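Local coordinates for E3 SUMO-protein ligase SIZ1 (Saccharomyces cerevisiae, PDB 3I2D) that acts as an E3 ligase for the attachment of SUMO to septins and PCNA, using an SP-RING zinc finger to engage UBC9, at residues P81-N86 against H117-F122; Q209-V214 against F274-F279; M248-P253 against D310-N315. One frame throughout, in Å; residues are numbered along the deposited sequence.

The three contacts run from the PINIT domain to the SP-RING zinc finger. Contact 1 lies in the PINIT part, where one strand separates 81-86 from 117-122; its centre is about 30 Å from that of contact 2. In contact 2, helix 207-215 packs on the start of helix 276-285 in the zinc finger. Contact 3 joins two segments of the zinc finger, its centre about 15 Å from that of contact 2 and about 45 Å from that of contact 1. Contacts 2 and 3 touch, with Phe-274 CB 3.5 Å from Pro-253 CD. The side chains of Ala-276 and Met-248 each lie about 13 Å from the zinc ion bound by Cys-268, His-270, Cys-291 and Cys-294.

Contact 1 of 3, residues P81-N86 against H117-F122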
loop_
_atom_site.group_PDB
_atom_site.type_symbol
_atom_site.label_atom_id
_atom_site.label_comp_id
_atom_site.label_asym_id
_atom_site.label_seq_id
_atom_site.Cartn_x
_atom_site.Cartn_y
_atom_site.Cartn_z
ATOM N N PRO A 81 -14.014 18.825 -3.905
ATOM C CA PRO A 81 -13.650 20.205 -3.556
ATOM C C PRO A 81 -14.199 20.753 -2.255
ATOM O O PRO A 81 -13.461 21.337 -1.462
ATOM C CB PRO A 81 -14.119 20.995 -4.767
ATOM C CG PRO A 81 -15.366 20.272 -5.139
ATOM C CD PRO A 81 -14.926 18.830 -5.067
ATOM N N GLU A 82 -15.492 20.556 -2.038
ATOM C CA GLU A 82 -16.148 21.042 -0.838
ATOM C C GLU A 82 -15.642 20.379 0.452
ATOM O O GLU A 82 -15.710 20.971 1.523
ATOM C CB GLU A 82 -17.660 20.854 -0.992
ATOM C CG GLU A 82 -18.057 20.279 -2.352
ATOM C CD GLU A 82 -19.471 20.660 -2.770
ATOM O OE1 GLU A 82 -19.708 21.865 -3.021
ATOM O OE2 GLU A 82 -20.342 19.758 -2.846
ATOM N N LEU A 83 -15.127 19.156 0.341
ATOM C CA LEU A 83 -14.612 18.406 1.493
ATOM C C LEU A 83 -13.160 18.756 1.812
ATOM O O LEU A 83 -12.252 17.951 1.610
ATOM C CB LEU A 83 -14.710 16.905 1.229
ATOM C CG LEU A 83 -15.664 16.109 2.105
ATOM C CD1 LEU A 83 -15.582 14.640 1.731
ATOM C CD2 LEU A 83 -15.292 16.308 3.561
ATOM N N VAL A 84 -12.940 19.966 2.296
ATOM C CA VAL A 84 -11.601 20.400 2.652
ATOM C C VAL A 84 -11.742 21.210 3.916
ATOM O O VAL A 84 -12.329 22.293 3.911
ATOM C CB VAL A 84 -10.988 21.253 1.552
ATOM C CG1 VAL A 84 -9.610 21.741 1.975
ATOM C CG2 VAL A 84 -10.907 20.439 0.276
ATOM N N MET A 85 -11.215 20.674 5.006
ATOM C CA MET A 85 -11.315 21.338 6.297
ATOM C C MET A 85 -9.947 21.598 6.925
ATOM O O MET A 85 -8.924 21.060 6.495
ATOM C CB MET A 85 -12.170 20.477 7.229
ATOM C CG MET A 85 -13.409 19.925 6.539
ATOM S SD MET A 85 -14.310 18.675 7.476
ATOM C CE MET A 85 -13.206 17.273 7.403
ATOM N N ASN A 86 -9.936 22.441 7.944
ATOM C CA ASN A 86 -8.708 22.762 8.646
ATOM C C ASN A 86 -8.943 22.501 10.117
ATOM O O ASN A 86 -10.035 22.754 10.633
ATOM C CB ASN A 86 -8.348 24.227 8.437
ATOM C CG ASN A 86 -8.068 24.548 6.989
ATOM O OD1 ASN A 86 -6.946 24.370 6.507
ATOM N ND2 ASN A 86 -9.094 25.008 6.274
ATOM N N HIS A 117 -14.668 1.758 -6.031
ATOM C CA HIS A 117 -14.407 3.145 -5.682
ATOM C C HIS A 117 -14.919 3.489 -4.307
ATOM O O HIS A 117 -15.940 2.966 -3.869
ATOM C CB HIS A 117 -15.037 4.072 -6.708
ATOM C CG HIS A 117 -14.381 4.005 -8.046
ATOM N ND1 HIS A 117 -14.514 2.917 -8.884
ATOM C CD2 HIS A 117 -13.517 4.851 -8.656
ATOM C CE1 HIS A 117 -13.755 3.096 -9.950
ATOM N NE2 HIS A 117 -13.139 4.260 -9.837
ATOM N N ARG A 118 -14.210 4.376 -3.622
ATOM C CA ARG A 118 -14.618 4.746 -2.274
ATOM C C ARG A 118 -14.238 6.175 -1.941
ATOM O O ARG A 118 -13.293 6.717 -2.508
ATOM C CB ARG A 118 -13.979 3.794 -1.268
ATOM C CG ARG A 118 -14.043 2.341 -1.701
ATOM C CD ARG A 118 -14.690 1.488 -0.644
ATOM N NE ARG A 118 -15.991 2.012 -0.254
ATOM C CZ ARG A 118 -16.697 1.549 0.773
ATOM N NH1 ARG A 118 -16.225 0.547 1.510
ATOM N NH2 ARG A 118 -17.869 2.094 1.073
ATOM N N LEU A 119 -14.979 6.786 -1.021
ATOM C CA LEU A 119 -14.713 8.164 -0.613
ATOM C C LEU A 119 -13.868 8.165 0.668
ATOM O O LEU A 119 -14.363 7.852 1.748
ATOM C CB LEU A 119 -16.028 8.883 -0.355
ATOM C CG LEU A 119 -16.095 10.398 -0.513
ATOM C CD1 LEU A 119 -16.951 10.912 0.623
ATOM C CD2 LEU A 119 -14.709 11.035 -0.497
ATOM N N TYR A 120 -12.593 8.509 0.542
ATOM C CA TYR A 120 -11.699 8.514 1.689
ATOM C C TYR A 120 -11.416 9.913 2.210
ATOM O O TYR A 120 -11.289 10.868 1.447
ATOM C CB TYR A 120 -10.369 7.843 1.322
ATOM C CG TYR A 120 -10.388 6.333 1.327
ATOM C CD1 TYR A 120 -11.580 5.623 1.503
ATOM C CD2 TYR A 120 -9.204 5.606 1.190
ATOM C CE1 TYR A 120 -11.591 4.231 1.551
ATOM C CE2 TYR A 120 -9.203 4.210 1.232
ATOM C CZ TYR A 120 -10.397 3.535 1.416
ATOM O OH TYR A 120 -10.396 2.162 1.479
ATOM N N LEU A 121 -11.332 10.044 3.521
ATOM C CA LEU A 121 -11.003 11.333 4.076
ATOM C C LEU A 121 -9.558 11.203 4.557
ATOM O O LEU A 121 -9.204 10.238 5.244
ATOM C CB LEU A 121 -11.928 11.665 5.228
ATOM C CG LEU A 121 -11.652 13.001 5.905
ATOM C CD1 LEU A 121 -11.701 14.134 4.887
ATOM C CD2 LEU A 121 -12.673 13.187 7.013
ATOM N N PHE A 122 -8.716 12.144 4.146
ATOM C CA PHE A 122 -7.312 12.137 4.541
ATOM C C PHE A 122 -7.043 13.299 5.473
ATOM O O PHE A 122 -7.784 14.283 5.485
ATOM C CB PHE A 122 -6.377 12.287 3.331
ATOM C CG PHE A 122 -6.306 11.074 2.460
ATOM C CD1 PHE A 122 -7.371 10.727 1.640
ATOM C CD2 PHE A 122 -5.175 10.272 2.467
ATOM C CE1 PHE A 122 -7.312 9.608 0.847
ATOM C CE2 PHE A 122 -5.106 9.143 1.675
ATOM C CZ PHE A 122 -6.176 8.811 0.862
#
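Leu-83 and Met-85 meet Leu-119 and Leu-121 through methyl groups alone. Leu-83 is forked between the two leucines. Its CD1 points at Leu-119 CD1, tip to tip, at 4.1 Å, while its other branch, CD2, stands 4.4 Å from Leu-121 CD1. Met-85 supplies the third touch with the end of its chain: CE reaches Leu-121 CD2 at 4.1 Å, the two side chains crossing at about a right angle. The bend at chi3 (-71°) turns that methyl over to the leucine. Leu-121 thus presents one branch to each partner, CD1 to Leu-83 and CD2 to Met-85.

The backbones do not bond to each other, because strand 195-204 runs between them. Met-85 pairs with Leu-197 on one side of that strand, and Tyr-120 and Arg-118 pair with Tyr-200 and Val-202 on the other. Two neighbours antiparallel to the same strand must run parallel, and the short axes of 83-86 and 117-122 do so within 17°, at 8.9 Å. The chain turns a corner at Pro-81 and Glu-82, and Leu-83, next along, is the centre of an inverse gamma turn closed by a weak bond from Val-84 N to Glu-82 O.

Strand 93-100 of the second PINIT sheet meets the same residues, Phe-100 touching Leu-83, and Cys-96 and Ala-98 touching Met-85. With every touching residue buried and every touch apolar, the contact depends on the fit of methyl groups and the exclusion of water, and nothing directional ties one side chain to another across the middle strand.

Contact 2 of 3, residues Q209-V214 against F274-F279; sequences QLLEKV and FDALWF
Leu-211 extends its CG anti to the backbone N (chi1 171°), which carries its two methyls out from helix 207-215 to Ala-276 and Leu-277. Leu-277 has the same kind of first torsion (chi1 -172°) and brings its own CD1 up to the leucine from the other helix. The closest touch is Leu-211 CD1 on Ala-276 CB, at 3.7 Å. The second branch, Leu-211 CD2, lies 4.3 Å from Leu-277 CD1. One turn further along its helix, Val-214 adds a looser touch, with CG1 4.4 Å from Ala-276 CB, so the small alanine takes a methyl from each of two residues. The backbones come near here, the CA atoms of Leu-211 and Leu-277 being 6.2 Å apart.

The receiving surface is the first turn of a helix, and Asp-275 is its N-cap. Its OD1 takes the Trp-278 N-H with the anti lone pair, at 3.0 Å and 149°, and accepts a weak bond from Leu-277 N as well. OD2 is held in turn by the backbone N of Lys-260 and of Tyr-261, so this buried carboxylate has donors at both oxygens and the start of the helix is tied to the residues just before strand 262-265. Within the same segment, Phe-274 CZ sits over one face of the Phe-279 ring, offset toward the rim, and both rings touch Leu-303.

Strands 262-265 and 274-275 followed by helix 276-285 form the beta-beta-alpha core characteristic of RING-type fingers, here of the SP-RING kind, and Leu-211 and Val-214 pack against the beginning of its helix.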
loop_
_atom_site.group_PDB
_atom_site.type_symbol
_atom_site.label_atom_id
_atom_site.label_comp_id
_atom_site.label_asym_id
_atom_site.label_seq_id
_atom_site.Cartn_x
_atom_site.Cartn_y
_atom_site.Cartn_z
ATOM N N GLN A 209 -4.905 -7.688 -8.552
ATOM C CA GLN A 209 -4.673 -6.777 -9.667
ATOM C C GLN A 209 -3.190 -6.480 -9.691
ATOM O O GLN A 209 -2.571 -6.530 -10.738
ATOM C CB GLN A 209 -5.403 -5.463 -9.485
ATOM C CG GLN A 209 -6.881 -5.542 -9.526
ATOM C CD GLN A 209 -7.466 -4.168 -9.681
ATOM O OE1 GLN A 209 -7.113 -3.452 -10.616
ATOM N NE2 GLN A 209 -8.356 -3.780 -8.771
ATOM N N LEU A 210 -2.627 -6.162 -8.527
ATOM C CA LEU A 210 -1.201 -5.877 -8.433
ATOM C C LEU A 210 -0.379 -7.090 -8.829
ATOM O O LEU A 210 0.700 -6.930 -9.397
ATOM C CB LEU A 210 -0.814 -5.468 -7.020
ATOM C CG LEU A 210 -1.314 -4.130 -6.513
ATOM C CD1 LEU A 210 -0.627 -3.837 -5.204
ATOM C CD2 LEU A 210 -1.016 -3.041 -7.511
ATOM N N LEU A 211 -0.871 -8.293 -8.515
ATOM C CA LEU A 211 -0.156 -9.521 -8.885
ATOM C C LEU A 211 0.042 -9.510 -10.390
ATOM O O LEU A 211 1.063 -9.970 -10.905
ATOM C CB LEU A 211 -0.940 -10.781 -8.524
ATOM C CG LEU A 211 -0.299 -12.051 -9.099
ATOM C CD1 LEU A 211 0.982 -12.365 -8.335
ATOM C CD2 LEU A 211 -1.262 -13.231 -9.014
ATOM N N GLU A 212 -0.938 -8.977 -11.104
ATOM C CA GLU A 212 -0.821 -8.938 -12.538
ATOM C C GLU A 212 0.357 -8.075 -12.959
ATOM O O GLU A 212 1.041 -8.397 -13.920
ATOM C CB GLU A 212 -2.112 -8.435 -13.164
ATOM C CG GLU A 212 -2.344 -9.030 -14.543
ATOM C CD GLU A 212 -2.182 -10.553 -14.553
ATOM O OE1 GLU A 212 -2.886 -11.238 -13.772
ATOM O OE2 GLU A 212 -1.350 -11.059 -15.345
ATOM N N LYS A 213 0.598 -6.984 -12.239
ATOM C CA LYS A 213 1.719 -6.109 -12.558
ATOM C C LYS A 213 3.037 -6.835 -12.331
ATOM O O LYS A 213 4.003 -6.629 -13.064
ATOM C CB LYS A 213 1.679 -4.849 -11.705
ATOM C CG LYS A 213 0.673 -3.812 -12.183
ATOM C CD LYS A 213 0.809 -2.497 -11.414
ATOM C CE LYS A 213 2.279 -2.179 -11.093
ATOM N NZ LYS A 213 3.221 -2.388 -12.243
ATOM N N VAL A 214 3.080 -7.687 -11.317
ATOM C CA VAL A 214 4.289 -8.439 -11.038
ATOM C C VAL A 214 4.522 -9.474 -12.138
ATOM O O VAL A 214 5.641 -9.626 -12.602
ATOM C CB VAL A 214 4.214 -9.157 -9.667
ATOM C CG1 VAL A 214 5.476 -9.980 -9.436
ATOM C CG2 VAL A 214 4.062 -8.140 -8.559
ATOM N N PHE A 274 9.213 -16.086 -2.324
ATOM C CA PHE A 274 8.019 -16.123 -1.487
ATOM C C PHE A 274 6.855 -15.907 -2.442
ATOM O O PHE A 274 7.055 -15.424 -3.552
ATOM C CB PHE A 274 8.059 -15.026 -0.423
ATOM C CG PHE A 274 8.329 -13.678 -0.977
ATOM C CD1 PHE A 274 9.625 -13.178 -1.004
ATOM C CD2 PHE A 274 7.290 -12.904 -1.492
ATOM C CE1 PHE A 274 9.892 -11.922 -1.534
ATOM C CE2 PHE A 274 7.540 -11.654 -2.022
ATOM C CZ PHE A 274 8.851 -11.154 -2.044
ATOM N N ASP A 275 5.644 -16.252 -2.025
ATOM C CA ASP A 275 4.509 -16.120 -2.915
ATOM C C ASP A 275 4.036 -14.690 -3.110
ATOM O O ASP A 275 3.584 -14.050 -2.161
ATOM C CB ASP A 275 3.373 -17.000 -2.411
ATOM C CG ASP A 275 2.276 -17.141 -3.435
ATOM O OD1 ASP A 275 1.338 -16.316 -3.419
ATOM O OD2 ASP A 275 2.368 -18.056 -4.284
ATOM N N ALA A 276 4.118 -14.189 -4.344
ATOM C CA ALA A 276 3.713 -12.803 -4.617
ATOM C C ALA A 276 2.265 -12.532 -4.238
ATOM O O ALA A 276 1.906 -11.409 -3.875
ATOM C CB ALA A 276 3.943 -12.438 -6.088
ATOM N N LEU A 277 1.421 -13.551 -4.308
ATOM C CA LEU A 277 0.036 -13.317 -3.956
ATOM C C LEU A 277 -0.110 -13.116 -2.461
ATOM O O LEU A 277 -0.825 -12.205 -2.030
ATOM C CB LEU A 277 -0.868 -14.464 -4.421
ATOM C CG LEU A 277 -2.342 -14.112 -4.213
ATOM C CD1 LEU A 277 -2.690 -12.811 -4.937
ATOM C CD2 LEU A 277 -3.186 -15.242 -4.709
ATOM N N TRP A 278 0.563 -13.952 -1.671
ATOM C CA TRP A 278 0.468 -13.820 -0.229
ATOM C C TRP A 278 1.194 -12.577 0.217
ATOM O O TRP A 278 0.719 -11.856 1.086
ATOM C CB TRP A 278 1.037 -15.039 0.502
ATOM C CG TRP A 278 0.083 -16.212 0.543
ATOM C CD1 TRP A 278 -0.031 -17.209 -0.377
ATOM C CD2 TRP A 278 -0.900 -16.486 1.551
ATOM N NE1 TRP A 278 -1.020 -18.092 -0.011
ATOM C CE2 TRP A 278 -1.571 -17.673 1.169
ATOM C CE3 TRP A 278 -1.279 -15.845 2.740
ATOM C CZ2 TRP A 278 -2.601 -18.236 1.934
ATOM C CZ3 TRP A 278 -2.301 -16.405 3.500
ATOM C CH2 TRP A 278 -2.951 -17.590 3.092
ATOM N N PHE A 279 2.348 -12.311 -0.374
ATOM C CA PHE A 279 3.069 -11.121 0.010
ATOM C C PHE A 279 2.158 -9.890 -0.102
ATOM O O PHE A 279 2.127 -9.037 0.790
ATOM C CB PHE A 279 4.287 -10.932 -0.885
ATOM C CG PHE A 279 5.051 -9.677 -0.597
ATOM C CD1 PHE A 279 5.817 -9.564 0.557
ATOM C CD2 PHE A 279 4.998 -8.597 -1.474
ATOM C CE1 PHE A 279 6.531 -8.384 0.837
ATOM C CE2 PHE A 279 5.704 -7.413 -1.206
ATOM C CZ PHE A 279 6.472 -7.310 -0.046
#

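Contact 3 of 3, residues M248-P253 against D310-N315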
loop_
_atom_site.group_PDB
_atom_site.type_symbol
_atom_site.label_atom_id
_atom_site.label_comp_id
_atom_site.label_asym_id
_atom_site.label_seq_id
_atom_site.Cartn_x
_atom_site.Cartn_y
_atom_site.Cartn_z
ATOM N N MET A 248 16.634 -26.007 -1.245
ATOM C CA MET A 248 15.743 -24.865 -1.376
ATOM C C MET A 248 14.332 -25.354 -1.182
ATOM O O MET A 248 14.009 -26.462 -1.593
ATOM C CB MET A 248 15.874 -24.246 -2.766
ATOM C CG MET A 248 14.837 -23.186 -3.078
ATOM S SD MET A 248 15.062 -22.464 -4.713
ATOM C CE MET A 248 14.155 -23.641 -5.708
ATOM N N SER A 249 13.494 -24.526 -0.564
ATOM C CA SER A 249 12.106 -24.890 -0.315
ATOM C C SER A 249 11.169 -24.387 -1.393
ATOM O O SER A 249 11.383 -23.325 -1.970
ATOM C CB SER A 249 11.636 -24.331 1.025
ATOM O OG SER A 249 10.271 -24.647 1.261
ATOM N N LEU A 250 10.126 -25.162 -1.660
ATOM C CA LEU A 250 9.121 -24.778 -2.640
ATOM C C LEU A 250 7.977 -24.104 -1.863
ATOM O O LEU A 250 7.006 -23.613 -2.442
ATOM C CB LEU A 250 8.604 -26.016 -3.374
ATOM C CG LEU A 250 9.652 -26.847 -4.112
ATOM C CD1 LEU A 250 8.949 -27.929 -4.925
ATOM C CD2 LEU A 250 10.480 -25.946 -5.023
ATOM N N GLN A 251 8.123 -24.090 -0.541
ATOM C CA GLN A 251 7.150 -23.501 0.362
ATOM C C GLN A 251 7.390 -22.004 0.560
ATOM O O GLN A 251 8.529 -21.537 0.576
ATOM C CB GLN A 251 7.212 -24.210 1.724
ATOM C CG GLN A 251 7.033 -25.726 1.644
ATOM C CD GLN A 251 5.723 -26.130 0.977
ATOM O OE1 GLN A 251 4.664 -26.111 1.597
ATOM N NE2 GLN A 251 5.793 -26.480 -0.298
ATOM N N CYS A 252 6.300 -21.263 0.719
ATOM C CA CYS A 252 6.367 -19.831 0.941
ATOM C C CYS A 252 6.627 -19.550 2.420
ATOM O O CYS A 252 6.109 -20.239 3.290
ATOM C CB CYS A 252 5.050 -19.189 0.517
ATOM S SG CYS A 252 4.982 -17.416 0.756
ATOM N N PRO A 253 7.436 -18.527 2.729
ATOM C CA PRO A 253 7.716 -18.216 4.137
ATOM C C PRO A 253 6.529 -17.490 4.762
ATOM O O PRO A 253 6.395 -17.414 5.984
ATOM C CB PRO A 253 8.945 -17.317 4.063
ATOM C CG PRO A 253 9.499 -17.566 2.702
ATOM C CD PRO A 253 8.283 -17.713 1.851
ATOM N N ASP A 310 9.980 -20.934 -10.634
ATOM C CA ASP A 310 8.697 -21.176 -11.274
ATOM C C ASP A 310 8.790 -22.494 -12.042
ATOM O O ASP A 310 7.879 -23.319 -11.981
ATOM C CB ASP A 310 8.361 -20.045 -12.238
ATOM C CG ASP A 310 6.876 -19.944 -12.521
ATOM O OD1 ASP A 310 6.487 -19.141 -13.400
ATOM O OD2 ASP A 310 6.093 -20.654 -11.853
ATOM N N ASP A 311 9.896 -22.692 -12.760
ATOM C CA ASP A 311 10.107 -23.918 -13.529
ATOM C C ASP A 311 10.008 -25.161 -12.643
ATOM O O ASP A 311 9.219 -26.064 -12.915
ATOM C CB ASP A 311 11.476 -23.893 -14.216
ATOM C CG ASP A 311 11.460 -23.132 -15.536
ATOM O OD1 ASP A 311 10.417 -22.499 -15.841
ATOM O OD2 ASP A 311 12.492 -23.173 -16.259
ATOM N N ILE A 312 10.810 -25.210 -11.584
ATOM C CA ILE A 312 10.781 -26.358 -10.687
ATOM C C ILE A 312 9.361 -26.572 -10.159
ATOM O O ILE A 312 8.858 -27.690 -10.117
ATOM C CB ILE A 312 11.736 -26.152 -9.479
ATOM C CG1 ILE A 312 13.154 -25.872 -9.981
ATOM C CG2 ILE A 312 11.723 -27.387 -8.573
ATOM C CD1 ILE A 312 14.158 -25.681 -8.876
ATOM N N LEU A 313 8.713 -25.480 -9.774
ATOM C CA LEU A 313 7.367 -25.525 -9.213
ATOM C C LEU A 313 6.327 -26.078 -10.179
ATOM O O LEU A 313 5.432 -26.828 -9.788
ATOM C CB LEU A 313 6.974 -24.116 -8.767
ATOM C CG LEU A 313 6.411 -23.903 -7.364
ATOM C CD1 LEU A 313 7.166 -24.698 -6.306
ATOM C CD2 LEU A 313 6.481 -22.419 -7.076
ATOM N N GLN A 314 6.458 -25.702 -11.445
ATOM C CA GLN A 314 5.530 -26.137 -12.480
ATOM C C GLN A 314 5.938 -27.489 -13.046
ATOM O O GLN A 314 5.384 -27.931 -14.049
ATOM C CB GLN A 314 5.493 -25.101 -13.610
ATOM C CG GLN A 314 4.101 -24.791 -14.124
ATOM C CD GLN A 314 3.214 -24.166 -13.056
ATOM O OE1 GLN A 314 2.975 -24.760 -12.003
ATOM N NE2 GLN A 314 2.719 -22.961 -13.329
ATOM N N ASN A 315 6.907 -28.141 -12.410
ATOM C CA ASN A 315 7.392 -29.437 -12.868
ATOM C C ASN A 315 7.815 -30.325 -11.714
ATOM O O ASN A 315 8.799 -31.059 -11.816
ATOM C CB ASN A 315 8.578 -29.246 -13.803
ATOM C CG ASN A 315 8.163 -28.783 -15.169
ATOM O OD1 ASN A 315 8.084 -29.580 -16.096
ATOM N ND2 ASN A 315 7.877 -27.491 -15.304
#
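Leu-250 lies along Leu-313, the two side chains sliding past each other in opposite directions, and this is where the contact is densest. A single methyl, Leu-313 CD1, lies 3.5 Å from Leu-250 CB and 3.8 Å from its CD2. The same CD2 reaches Ile-312 CG2 at 4.0 Å, the two side chains crossing at about a right angle. Two residues earlier, Met-248, bent at chi3 (86°), brings CE tip to tip with Ile-312 CD1, 3.8 Å away. Cutting Leu-250 back to an alanine would probably leave Leu-313 CD1 with the CB alone to rest on and Ile-312 CG2 without its partner here, opening a gap between the loop and the helix end.

The outer side is polar and looser. Gln-314 and Asn-315 are exposed, and Asn-315 ND2 turns back to Asp-311 O, at 3.1 Å, where the helix ends. On the other segment, Ser-249 OG accepts from Gln-251 N at 2.9 Å in an ST turn, as the chain leaves its strand.

Strand 322-326 packs against both segments: Val-323 touches Leu-250 and Ile-312, Leu-325 touches Met-248 and Ile-312, and Met-248 pairs by backbone with Val-323. Leu-313 also meets Pro-262 at strand 262-265, so helix 307-313 bridges two sheets of the SP-RING finger.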